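PDB 5C74: protein arginine N-methyltransferase SFM1 from Saccharomyces cerevisiae, which uses S-adenosyl-L-methionine to monomethylate a single arginine of the ribosomal protein S3, as a methyltransferase of the SPOUT class. Local coordinates for residues Gln22-Glu26 and Val27-Asn31; Lys44-Gln48 and Arg49-Leu53; Glu73-Asp77 and Gly78-Leu82; Glu10-Ser13 and Glu14-Leu18; Arg131-Asp135 and Lys136-Thr140. All coordinates share one frame; numbering follows the deposited sequence.

Along the chain the order is contact 4, contact 1, contact 2, contact 3, contact 5. Contacts 4 and 1 mark the start and the end of helix 14-27, their centres about 16 Å apart. Contact 2 opens the short helix 48-52 and packs on both of them; its centre is about 11 Å from that of contact 4. Contact 3 leads into strand 80-83 and contact 5 leaves strand 128-131, a neighbouring strand in the six-stranded parallel sheet. Contact 5 also touches contact 1 through Thr-140 and Ile-23. Together they cover turns and helix ends around one alpha/beta domain. Contact 4, and contact 5 through Thr-139, face the second subunit, so the start of helix 14-27 contributes to the dimer interface.

Contact 1: Gln22-Glu26 and Val27-Asn31; sequences QILRE and VGAEN
Val-27 and Gly-28 close the end of a helix on the carbonyls of Ile-23 and Leu-24, and two flat side-chain groups beside them are held by their edges. One is the guanidinium of Arg-25. Its NH2 meets Gln-22 OE1 at 3.0 Å, with the oxygen in the guanidinium plane and the amide carbonyl met in its own plane. The other is the Asn-31 amide. Its ND2 donates to Val-27 O at 2.7 Å, an almost straight bond lying close to the amide plane. This ties the residues after the helix back to its last turn. Val-27 N binds Ile-23 O at 2.8 Å and Gly-28 N binds Leu-24 O at 2.9 Å. Gly-28 then leaves the helix with positive phi (97°), where a side chain would press on the carbonyl oxygen of the residue before. Ile-23 and Val-27 lie side by side. With CG1 beside the backbone N (chi1 -68°), Ile-23 turns CG2 alongside Val-27, 4.0 Å from Val-27 CG2. Leu-24 CD2 rests against Ala-29 CA at 3.7 Å. An alanine at Val-27 would remove both methyls, and Ile-23 CG2 would probably lose its packing partner, with a gap toward Ile-144. The turn belongs to a beta-alpha-beta crossover, between helix 14-27 and strand 32-35. Ile-23 and Val-27 pack on Ile-144 of helix 140-151, Val-27 also touches Tyr-3 of strand 2-6, and Leu-24 lies on Leu-32 of strand 32-35.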
# COMPACT_ATOMS: atom_id res chain seq x y z
N GLN A 22 1.39 11.31 9.45
CA GLN A 22 0.73 12.50 9.98
C GLN A 22 0.12 12.19 11.35
O GLN A 22 0.21 12.99 12.28
CB GLN A 22 -0.35 13.00 9.01
CG GLN A 22 -1.07 14.26 9.48
CD GLN A 22 -0.35 15.52 9.09
OE1 GLN A 22 0.85 15.51 8.77
NE2 GLN A 22 -1.08 16.64 9.08
N ILE A 23 -0.50 11.02 11.46
CA ILE A 23 -1.08 10.59 12.75
C ILE A 23 -0.01 10.51 13.85
O ILE A 23 -0.19 11.04 14.95
CB ILE A 23 -1.81 9.23 12.60
CG1 ILE A 23 -3.06 9.44 11.72
CG2 ILE A 23 -2.17 8.64 13.96
CD1 ILE A 23 -3.67 8.14 11.14
N LEU A 24 1.12 9.88 13.53
CA LEU A 24 2.22 9.77 14.48
C LEU A 24 2.75 11.13 14.91
O LEU A 24 3.06 11.34 16.08
CB LEU A 24 3.35 8.91 13.89
CG LEU A 24 3.03 7.42 13.75
CD1 LEU A 24 3.99 6.73 12.76
CD2 LEU A 24 3.12 6.74 15.12
N ARG A 25 2.85 12.06 13.97
CA ARG A 25 3.34 13.39 14.31
C ARG A 25 2.34 14.10 15.20
O ARG A 25 2.72 14.88 16.08
CB ARG A 25 3.62 14.22 13.04
CG ARG A 25 4.95 13.85 12.36
CD ARG A 25 5.29 14.77 11.19
NE ARG A 25 4.27 14.69 10.16
CZ ARG A 25 4.40 14.02 9.02
NH1 ARG A 25 5.52 13.37 8.74
NH2 ARG A 25 3.40 14.01 8.16
N GLU A 26 1.05 13.83 14.99
CA GLU A 26 0.02 14.49 15.79
C GLU A 26 -0.13 13.90 17.19
O GLU A 26 -0.07 14.63 18.18
CB GLU A 26 -1.34 14.43 15.09
CG GLU A 26 -2.39 15.26 15.84
CD GLU A 26 -3.80 15.11 15.28
OE1 GLU A 26 -3.99 14.50 14.21
OE2 GLU A 26 -4.74 15.61 15.92
N VAL A 27 -0.32 12.59 17.30
CA VAL A 27 -0.67 12.02 18.61
C VAL A 27 0.50 11.35 19.31
O VAL A 27 0.47 11.11 20.53
CB VAL A 27 -1.84 11.02 18.50
CG1 VAL A 27 -3.07 11.69 17.85
CG2 VAL A 27 -1.43 9.78 17.72
N GLY A 28 1.55 11.06 18.55
CA GLY A 28 2.74 10.45 19.14
C GLY A 28 2.79 8.94 18.99
O GLY A 28 1.76 8.27 18.97
N ALA A 29 4.01 8.40 18.91
CA ALA A 29 4.20 6.97 18.64
C ALA A 29 3.71 6.08 19.77
O ALA A 29 3.47 4.90 19.56
CB ALA A 29 5.66 6.68 18.37
N GLU A 30 3.59 6.62 20.98
CA GLU A 30 3.08 5.82 22.08
C GLU A 30 1.56 5.68 22.05
O GLU A 30 1.00 4.85 22.77
CB GLU A 30 3.49 6.41 23.43
CG GLU A 30 4.94 6.16 23.78
CD GLU A 30 5.25 6.54 25.22
OE1 GLU A 30 6.23 7.27 25.44
OE2 GLU A 30 4.49 6.11 26.12
N ASN A 31 0.91 6.47 21.20
CA ASN A 31 -0.55 6.57 21.24
C ASN A 31 -1.25 6.06 20.00
O ASN A 31 -2.46 6.26 19.84
CB ASN A 31 -0.95 8.02 21.50
CG ASN A 31 -0.43 8.50 22.84
OD1 ASN A 31 -0.59 7.83 23.85
ND2 ASN A 31 0.26 9.64 22.84

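Contact 2: Lys44-Gln48 and Arg49-Leu53; sequences KDIPQ and RLLKL. With SO4 (sulfate ion), chain C.
Arg-49 sets CG anti to its carbonyl carbon (chi1 -83°) and then bends at chi3 (-64°), which brings NE and NH2 round to the sulfate that Gln-48 also binds. The site is an anion pocket at a helix N-terminus, with Pro-47 as the N-cap residue. The sulfate probably came from the crystallisation liquor. Two backbone N-H groups of the first turn hold it: Gln-48 N to O2 at 2.9 Å and Arg-49 N to O3 at 2.8 Å. Arg-49 NE reaches the same O3 at 2.9 Å, and Arg-49 NH2 takes O1 at 2.9 Å. The anion lies at the edge of the guanidinium, with its sulfur in plane. Helix dipole and arginine charge probably both favour it. Glu-14 of helix 14-27 forms a salt bridge to Arg-49 NH2 and probably helps to position the group. Behind the pocket the turn closes by Leu-51 N to Pro-47 O at 3.1 Å. The Pro-47 ring and Leu-50 lie side by side, CG to CD1 3.9 Å, and Pro-47 also packs on Phe-12 and Ile-17. Ile-46 and Leu-51 cross at about a right angle. Their closest side-chain atoms are Ile-46 CG2 and Leu-51 CD2, 3.7 Å apart.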
# COMPACT_ATOMS: atom_id res chain seq x y z
N LYS A 44 11.02 -5.97 8.57
CA LYS A 44 11.48 -5.62 7.22
C LYS A 44 10.35 -5.13 6.32
O LYS A 44 10.58 -4.46 5.31
CB LYS A 44 12.19 -6.81 6.57
CG LYS A 44 13.41 -7.28 7.33
CD LYS A 44 13.92 -8.62 6.80
CE LYS A 44 15.20 -9.03 7.50
NZ LYS A 44 15.68 -10.36 7.05
N ASP A 45 9.12 -5.48 6.68
CA ASP A 45 7.97 -5.08 5.87
C ASP A 45 7.44 -3.69 6.21
O ASP A 45 6.57 -3.16 5.51
CB ASP A 45 6.84 -6.09 6.03
CG ASP A 45 7.19 -7.46 5.47
OD1 ASP A 45 7.45 -7.54 4.26
OD2 ASP A 45 7.19 -8.45 6.23
N ILE A 46 7.93 -3.11 7.30
CA ILE A 46 7.43 -1.81 7.74
C ILE A 46 8.22 -0.69 7.07
O ILE A 46 9.45 -0.70 7.12
CB ILE A 46 7.51 -1.66 9.27
CG1 ILE A 46 6.97 -2.92 9.95
CG2 ILE A 46 6.76 -0.41 9.73
CD1 ILE A 46 5.48 -3.16 9.73
N PRO A 47 7.52 0.27 6.44
CA PRO A 47 8.22 1.37 5.77
C PRO A 47 9.23 2.05 6.69
O PRO A 47 8.94 2.26 7.87
CB PRO A 47 7.08 2.32 5.38
CG PRO A 47 5.89 1.40 5.17
CD PRO A 47 6.06 0.32 6.23
N GLN A 48 10.41 2.36 6.17
CA GLN A 48 11.46 2.99 6.97
C GLN A 48 11.01 4.31 7.61
O GLN A 48 11.42 4.63 8.73
CB GLN A 48 12.71 3.25 6.12
CG GLN A 48 13.50 2.00 5.78
CD GLN A 48 14.05 1.31 7.02
OE1 GLN A 48 13.78 0.14 7.27
NE2 GLN A 48 14.82 2.05 7.80
N ARG A 49 10.18 5.06 6.90
CA ARG A 49 9.70 6.33 7.43
C ARG A 49 8.88 6.10 8.70
O ARG A 49 8.96 6.88 9.66
CB ARG A 49 8.88 7.08 6.37
CG ARG A 49 9.77 7.87 5.41
CD ARG A 49 8.98 8.33 4.17
NE ARG A 49 8.51 7.20 3.37
CZ ARG A 49 7.52 7.29 2.48
NH1 ARG A 49 6.92 8.47 2.30
NH2 ARG A 49 7.13 6.23 1.79
N LEU A 50 8.11 5.01 8.72
CA LEU A 50 7.25 4.75 9.87
C LEU A 50 8.06 4.17 11.04
O LEU A 50 7.81 4.49 12.21
CB LEU A 50 6.12 3.80 9.49
CG LEU A 50 5.17 4.39 8.42
CD1 LEU A 50 4.12 3.38 8.01
CD2 LEU A 50 4.50 5.68 8.93
N LEU A 51 9.02 3.32 10.73
CA LEU A 51 9.93 2.82 11.76
C LEU A 51 10.66 3.98 12.43
O LEU A 51 10.75 4.04 13.66
CB LEU A 51 10.92 1.83 11.16
CG LEU A 51 10.31 0.48 10.78
CD1 LEU A 51 11.37 -0.42 10.13
CD2 LEU A 51 9.66 -0.21 11.97
N LYS A 52 11.16 4.93 11.64
CA LYS A 52 11.89 6.06 12.21
C LYS A 52 10.99 6.92 13.08
O LYS A 52 11.45 7.56 14.02
CB LYS A 52 12.54 6.90 11.11
CG LYS A 52 13.65 6.15 10.38
CD LYS A 52 14.55 7.08 9.59
CE LYS A 52 15.60 6.29 8.82
NZ LYS A 52 14.97 5.39 7.81
N LEU A 53 9.70 6.93 12.78
CA LEU A 53 8.75 7.69 13.59
C LEU A 53 8.28 6.90 14.83
O LEU A 53 7.52 7.41 15.65
CB LEU A 53 7.54 8.11 12.75
CG LEU A 53 7.80 9.30 11.81
CD1 LEU A 53 6.60 9.56 10.88
CD2 LEU A 53 8.11 10.55 12.63
S SO4 C . 9.88 3.89 2.98
O1 SO4 C . 8.68 3.76 2.15
O2 SO4 C . 10.32 2.54 3.30
O3 SO4 C . 9.56 4.63 4.19
O4 SO4 C . 10.93 4.59 2.26

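Contact 3: Glu73-Asp77 and Gly78-Leu82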
# COMPACT_ATOMS: atom_id res chain seq x y z
N GLU A 73 -1.80 1.22 29.05
CA GLU A 73 -2.85 0.88 30.00
C GLU A 73 -3.70 -0.24 29.40
O GLU A 73 -3.81 -0.33 28.17
CB GLU A 73 -3.70 2.09 30.37
CG GLU A 73 -4.73 2.48 29.36
CD GLU A 73 -5.58 3.65 29.84
OE1 GLU A 73 -5.55 4.71 29.19
OE2 GLU A 73 -6.27 3.51 30.88
N LEU A 74 -4.24 -1.10 30.25
CA LEU A 74 -5.04 -2.24 29.79
C LEU A 74 -6.26 -1.78 28.99
O LEU A 74 -6.87 -0.78 29.33
CB LEU A 74 -5.51 -3.08 30.97
CG LEU A 74 -4.41 -3.84 31.73
CD1 LEU A 74 -5.01 -4.59 32.90
CD2 LEU A 74 -3.67 -4.78 30.78
N LEU A 75 -6.60 -2.53 27.94
CA LEU A 75 -7.90 -2.37 27.28
C LEU A 75 -8.97 -2.94 28.21
O LEU A 75 -8.98 -4.14 28.50
CB LEU A 75 -7.96 -3.08 25.93
CG LEU A 75 -7.42 -2.36 24.69
CD1 LEU A 75 -5.94 -2.08 24.80
CD2 LEU A 75 -7.71 -3.21 23.45
N LYS A 76 -9.86 -2.08 28.69
CA LYS A 76 -10.86 -2.51 29.65
C LYS A 76 -12.23 -2.61 29.01
O LYS A 76 -12.59 -1.80 28.16
CB LYS A 76 -10.89 -1.54 30.83
CG LYS A 76 -9.65 -1.64 31.71
CD LYS A 76 -9.64 -0.56 32.80
CE LYS A 76 -9.42 0.83 32.20
NZ LYS A 76 -8.02 0.99 31.71
N ASP A 77 -12.99 -3.62 29.41
CA ASP A 77 -14.31 -3.82 28.84
C ASP A 77 -15.17 -2.57 28.99
O ASP A 77 -15.23 -1.95 30.06
CB ASP A 77 -14.99 -5.03 29.50
CG ASP A 77 -14.38 -6.36 29.05
OD1 ASP A 77 -13.57 -6.38 28.10
OD2 ASP A 77 -14.74 -7.40 29.65
N GLY A 78 -15.80 -2.17 27.89
CA GLY A 78 -16.66 -1.01 27.86
C GLY A 78 -15.91 0.31 27.77
O GLY A 78 -16.53 1.36 27.66
N ARG A 79 -14.58 0.25 27.81
CA ARG A 79 -13.79 1.48 27.73
C ARG A 79 -13.02 1.56 26.41
O ARG A 79 -12.09 2.36 26.28
CB ARG A 79 -12.83 1.60 28.93
CG ARG A 79 -13.57 1.56 30.28
CD ARG A 79 -12.66 2.03 31.43
NE ARG A 79 -12.04 3.30 31.09
CZ ARG A 79 -12.59 4.49 31.32
NH1 ARG A 79 -13.77 4.58 31.94
NH2 ARG A 79 -11.96 5.60 30.95
N VAL A 80 -13.40 0.72 25.45
CA VAL A 80 -12.81 0.79 24.12
C VAL A 80 -13.89 1.17 23.11
O VAL A 80 -14.89 0.46 22.97
CB VAL A 80 -12.15 -0.55 23.73
CG1 VAL A 80 -11.54 -0.45 22.35
CG2 VAL A 80 -11.07 -0.94 24.77
N CYS A 81 -13.69 2.29 22.43
CA CYS A 81 -14.66 2.80 21.47
C CYS A 81 -14.37 2.28 20.07
O CYS A 81 -13.22 2.25 19.63
CB CYS A 81 -14.65 4.33 21.47
SG CYS A 81 -15.82 5.04 20.30
N LEU A 82 -15.41 1.87 19.36
CA LEU A 82 -15.22 1.43 17.99
C LEU A 82 -15.88 2.43 17.05
O LEU A 82 -17.07 2.72 17.19
CB LEU A 82 -15.81 0.03 17.77
CG LEU A 82 -15.81 -0.48 16.33
CD1 LEU A 82 -14.38 -0.84 15.87
CD2 LEU A 82 -16.73 -1.68 16.22
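Lys-76 and Arg-79 are the first and last residues of a type II beta turn that leads into strand 80-83. Asp-77 and Gly-78 form its corner, and Gly-78 has the positive phi (79°) that favours glycine. The turn is closed by Arg-79 N donating to Lys-76 O at 2.9 Å. Lys-76 CB lies 4.0 Å from Arg-79 CD, as the two side chains run side by side in the same direction. Bends at chi3 and chi4 (both -70°) then fold the chain back. They place CE 3.5 Å from Arg-79 CD and close to NE, oblique to the guanidinium. At the tip, NZ makes a salt bridge to Glu-73 OE2 at 3.2 Å, on the anti side and out of the carboxylate plane. NZ also donates to Leu-74 O at 3.2 Å. The ammonium thus straps the loop before the turn. Two like charges come near, with Arg-79 NE 4.7 Å from Lys-76 NZ. Asp-100 probably eases this, since it forms a salt bridge to Arg-79 NE, while Glu-73 has a second partner in Lys-2. A methionine in place of Lys-76 would probably leave Glu-73 OE2 and the Leu-74 carbonyl without this donor. On strand 80-83, Val-80 points toward the loop, packed between strands 101-104 and 128-131. Its CG2 meets Leu-75 CG at 3.9 Å.

Contact 4: Glu10-Ser13 and Glu14-Leu18; sequences EGFS and EWVIL
Ser-13 lies over the indole of Trp-15: its OG sits 3.1 Å above one face, offset toward the rim. Both side chains take the crowded position between backbone N and carbonyl carbon, Ser-13 with chi1 69° and Trp-15 with chi1 65°. In Ser-13 this torsion turns OG back to the helix, where it accepts from Val-16 N at 3.2 Å. Val-16 CG2 lies over the same indole face and comes within 3.1 Å of Ser-13 OG. Hydroxyl and methyl thus lie next to each other over one face of the indole. The main chain adds Ile-17 N to Ser-13 O at 2.9 Å, the first regular bond of the helix. Before the cap, Phe-12 packs on Ile-17. Phe-12 CB meets Ile-17 CG1 at 3.7 Å, and Ile-17 CD1 reaches on to the Phe-12 carbonyl oxygen. The Phe-12 ring itself runs away from the helix. It stacks with His-7, and Val-16 CG1 meets it obliquely. Trp-15 continues outward to Met-196 and Leu-199 of helix 196-205. The second subunit also reaches this turn: Lys-202 of that chain donates to Phe-12 O, and its Lys-201 packs on Ser-13. The arrangement is that of a serine N-cap at the start of helix 14-27. Phe-12, just before the cap, and Ile-17, four residues after it, add the apolar contact known as a hydrophobic staple.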
# COMPACT_ATOMS: atom_id res chain seq x y z
N GLU A 10 -1.89 -6.69 3.12
CA GLU A 10 -0.48 -6.75 2.83
C GLU A 10 -0.04 -5.39 2.28
O GLU A 10 -0.72 -4.84 1.41
CB GLU A 10 -0.19 -7.86 1.82
CG GLU A 10 1.26 -8.05 1.53
CD GLU A 10 2.03 -8.45 2.76
OE1 GLU A 10 3.18 -7.98 2.90
OE2 GLU A 10 1.49 -9.23 3.57
N GLY A 11 1.07 -4.86 2.77
CA GLY A 11 1.66 -3.68 2.18
C GLY A 11 1.16 -2.35 2.73
O GLY A 11 0.10 -2.27 3.34
N PHE A 12 1.96 -1.32 2.50
CA PHE A 12 1.62 0.05 2.86
C PHE A 12 1.69 0.91 1.62
O PHE A 12 2.77 1.15 1.10
CB PHE A 12 2.59 0.60 3.91
CG PHE A 12 2.53 -0.10 5.24
CD1 PHE A 12 3.10 -1.36 5.41
CD2 PHE A 12 1.92 0.51 6.33
CE1 PHE A 12 3.05 -2.00 6.63
CE2 PHE A 12 1.87 -0.13 7.56
CZ PHE A 12 2.42 -1.39 7.71
N SER A 13 0.54 1.37 1.15
CA SER A 13 0.53 2.28 0.00
C SER A 13 1.14 3.62 0.39
O SER A 13 1.20 3.96 1.57
CB SER A 13 -0.88 2.47 -0.49
OG SER A 13 -1.61 3.22 0.46
N GLU A 14 1.60 4.38 -0.60
CA GLU A 14 2.26 5.64 -0.30
C GLU A 14 1.31 6.58 0.43
O GLU A 14 1.72 7.24 1.39
CB GLU A 14 2.80 6.28 -1.58
CG GLU A 14 3.54 7.58 -1.37
CD GLU A 14 4.81 7.44 -0.53
OE1 GLU A 14 5.33 6.31 -0.36
OE2 GLU A 14 5.29 8.48 -0.03
N TRP A 15 0.04 6.62 0.03
CA TRP A 15 -0.88 7.55 0.70
C TRP A 15 -1.14 7.11 2.14
O TRP A 15 -1.25 7.96 3.03
CB TRP A 15 -2.21 7.70 -0.07
CG TRP A 15 -3.09 6.47 -0.18
CD1 TRP A 15 -3.13 5.57 -1.22
CD2 TRP A 15 -4.08 6.04 0.75
NE1 TRP A 15 -4.08 4.61 -0.97
CE2 TRP A 15 -4.68 4.88 0.23
CE3 TRP A 15 -4.52 6.53 2.00
CZ2 TRP A 15 -5.70 4.20 0.90
CZ3 TRP A 15 -5.54 5.85 2.66
CH2 TRP A 15 -6.11 4.69 2.11
N VAL A 16 -1.18 5.80 2.38
CA VAL A 16 -1.32 5.29 3.75
C VAL A 16 -0.10 5.65 4.61
O VAL A 16 -0.22 6.02 5.79
CB VAL A 16 -1.52 3.75 3.76
CG1 VAL A 16 -1.26 3.17 5.14
CG2 VAL A 16 -2.92 3.38 3.30
N ILE A 17 1.09 5.55 4.03
CA ILE A 17 2.30 5.93 4.76
C ILE A 17 2.25 7.42 5.14
O ILE A 17 2.61 7.80 6.26
CB ILE A 17 3.57 5.64 3.94
CG1 ILE A 17 3.74 4.11 3.79
CG2 ILE A 17 4.81 6.26 4.61
CD1 ILE A 17 4.84 3.70 2.77
N LEU A 18 1.79 8.25 4.22
CA LEU A 18 1.68 9.67 4.53
C LEU A 18 0.65 9.90 5.63
O LEU A 18 0.88 10.72 6.53
CB LEU A 18 1.32 10.48 3.28
CG LEU A 18 2.37 10.42 2.16
CD1 LEU A 18 1.90 11.31 0.98
CD2 LEU A 18 3.72 10.89 2.67

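Contact 5: Arg131-Asp135 and Lys136-Thr140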
# COMPACT_ATOMS: atom_id res chain seq x y z
N ARG A 131 -19.37 4.22 18.37
CA ARG A 131 -19.67 5.64 18.18
C ARG A 131 -19.51 6.03 16.73
O ARG A 131 -18.65 5.49 16.03
CB ARG A 131 -18.77 6.53 19.02
CG ARG A 131 -19.09 6.51 20.51
CD ARG A 131 -20.42 7.18 20.81
NE ARG A 131 -20.58 7.39 22.25
CZ ARG A 131 -21.22 6.54 23.05
NH1 ARG A 131 -21.73 5.42 22.55
NH2 ARG A 131 -21.32 6.80 24.35
N ARG A 132 -20.32 6.98 16.29
CA ARG A 132 -20.18 7.58 14.97
C ARG A 132 -19.32 8.85 15.06
O ARG A 132 -19.23 9.46 16.12
CB ARG A 132 -21.57 7.93 14.40
CG ARG A 132 -21.60 8.17 12.91
CD ARG A 132 -23.01 8.55 12.44
NE ARG A 132 -23.43 9.85 12.98
CZ ARG A 132 -24.44 10.57 12.51
NH1 ARG A 132 -25.15 10.12 11.47
NH2 ARG A 132 -24.75 11.74 13.05
N LEU A 133 -18.70 9.24 13.95
CA LEU A 133 -18.09 10.57 13.86
C LEU A 133 -18.75 11.34 12.71
O LEU A 133 -18.12 11.60 11.68
CB LEU A 133 -16.58 10.49 13.62
CG LEU A 133 -15.64 10.05 14.74
CD1 LEU A 133 -14.20 9.96 14.19
CD2 LEU A 133 -15.71 11.01 15.93
N GLY A 134 -20.01 11.70 12.88
CA GLY A 134 -20.75 12.41 11.84
C GLY A 134 -21.17 11.49 10.72
O GLY A 134 -20.84 10.31 10.71
N ASP A 135 -21.91 12.02 9.75
CA ASP A 135 -22.48 11.13 8.75
C ASP A 135 -21.71 11.14 7.43
O ASP A 135 -22.21 10.69 6.41
CB ASP A 135 -23.95 11.48 8.50
CG ASP A 135 -24.14 12.84 7.89
OD1 ASP A 135 -23.17 13.61 7.79
OD2 ASP A 135 -25.29 13.15 7.52
N LYS A 136 -20.48 11.63 7.46
CA LYS A 136 -19.65 11.57 6.26
C LYS A 136 -18.31 10.91 6.50
O LYS A 136 -17.64 11.18 7.50
CB LYS A 136 -19.47 12.97 5.67
CG LYS A 136 -20.78 13.48 5.03
CD LYS A 136 -20.56 14.63 4.08
CE LYS A 136 -21.82 14.86 3.25
NZ LYS A 136 -23.05 14.77 4.09
N GLN A 137 -17.91 10.05 5.57
CA GLN A 137 -16.62 9.38 5.66
C GLN A 137 -15.46 10.37 5.74
O GLN A 137 -15.45 11.41 5.06
CB GLN A 137 -16.41 8.45 4.46
CG GLN A 137 -15.23 7.51 4.65
CD GLN A 137 -15.29 6.29 3.74
OE1 GLN A 137 -15.44 6.42 2.52
NE2 GLN A 137 -15.17 5.11 4.33
N MET A 138 -14.49 10.03 6.59
CA MET A 138 -13.26 10.78 6.77
C MET A 138 -12.06 9.88 6.48
O MET A 138 -12.14 8.67 6.69
CB MET A 138 -13.14 11.29 8.22
CG MET A 138 -14.29 12.19 8.70
SD MET A 138 -14.15 12.52 10.51
CE MET A 138 -15.10 14.04 10.56
N THR A 139 -10.95 10.48 6.06
CA THR A 139 -9.69 9.76 6.07
C THR A 139 -9.33 9.43 7.52
O THR A 139 -9.81 10.07 8.47
CB THR A 139 -8.52 10.55 5.42
OG1 THR A 139 -8.23 11.72 6.19
CG2 THR A 139 -8.87 10.95 3.96
N THR A 140 -8.47 8.44 7.69
CA THR A 140 -8.15 8.02 9.04
C THR A 140 -7.47 9.14 9.84
O THR A 140 -7.79 9.34 11.01
CB THR A 140 -7.26 6.79 9.02
OG1 THR A 140 -7.90 5.80 8.22
CG2 THR A 140 -7.09 6.26 10.44
O HOH W 1 -18.56 12.92 9.38
O HOH W 2 -16.51 9.81 10.05
O HOH W 3 -23.82 12.35 4.46
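Leu-133 O and Lys-136 are joined through two waters. Water 1 donates to Leu-133 O at 2.7 Å and accepts from Lys-136 N at 3.0 Å. Water 2 donates to Leu-133 O at 2.9 Å and to Lys-136 O at 3.1 Å. One carbonyl oxygen thus receives both waters, which bridge the two arms of the bend. Met-138 comes back over Leu-133: SD lies 4.4 Å from Leu-133 CB, and CE approaches the carbonyl oxygen of Leu-133. Further along, Asp-135 and Lys-136 lie side by side. Their ion pair, OD1 to NZ 3.9 Å, is long. The bend of Lys-136 at chi4 (42°) brings NZ to water 3, at 2.6 Å, which donates to Asp-135 O. This loop links strand 128-131 to helix 140-151. In SPOUT methyltransferases the C-terminal part of the chain is tied into a trefoil knot, whose loops bind S-adenosylmethionine; this loop, between the last strand of the parallel sheet and the helix after it, probably belongs to that region. The second shell fixes the backbone. The Arg-132 guanidinium turns one face to Gly-134 C, 3.6 Å above its plane. Asp-90 holds both groups, with a salt bridge to Arg-132 NE and a hydrogen bond from Gly-134 N. Leu-133 packs on Ala-143 and Ile-150 of helix 140-151. Thr-139 is the N-cap of that helix, and its OG1 bonds to Asp-141.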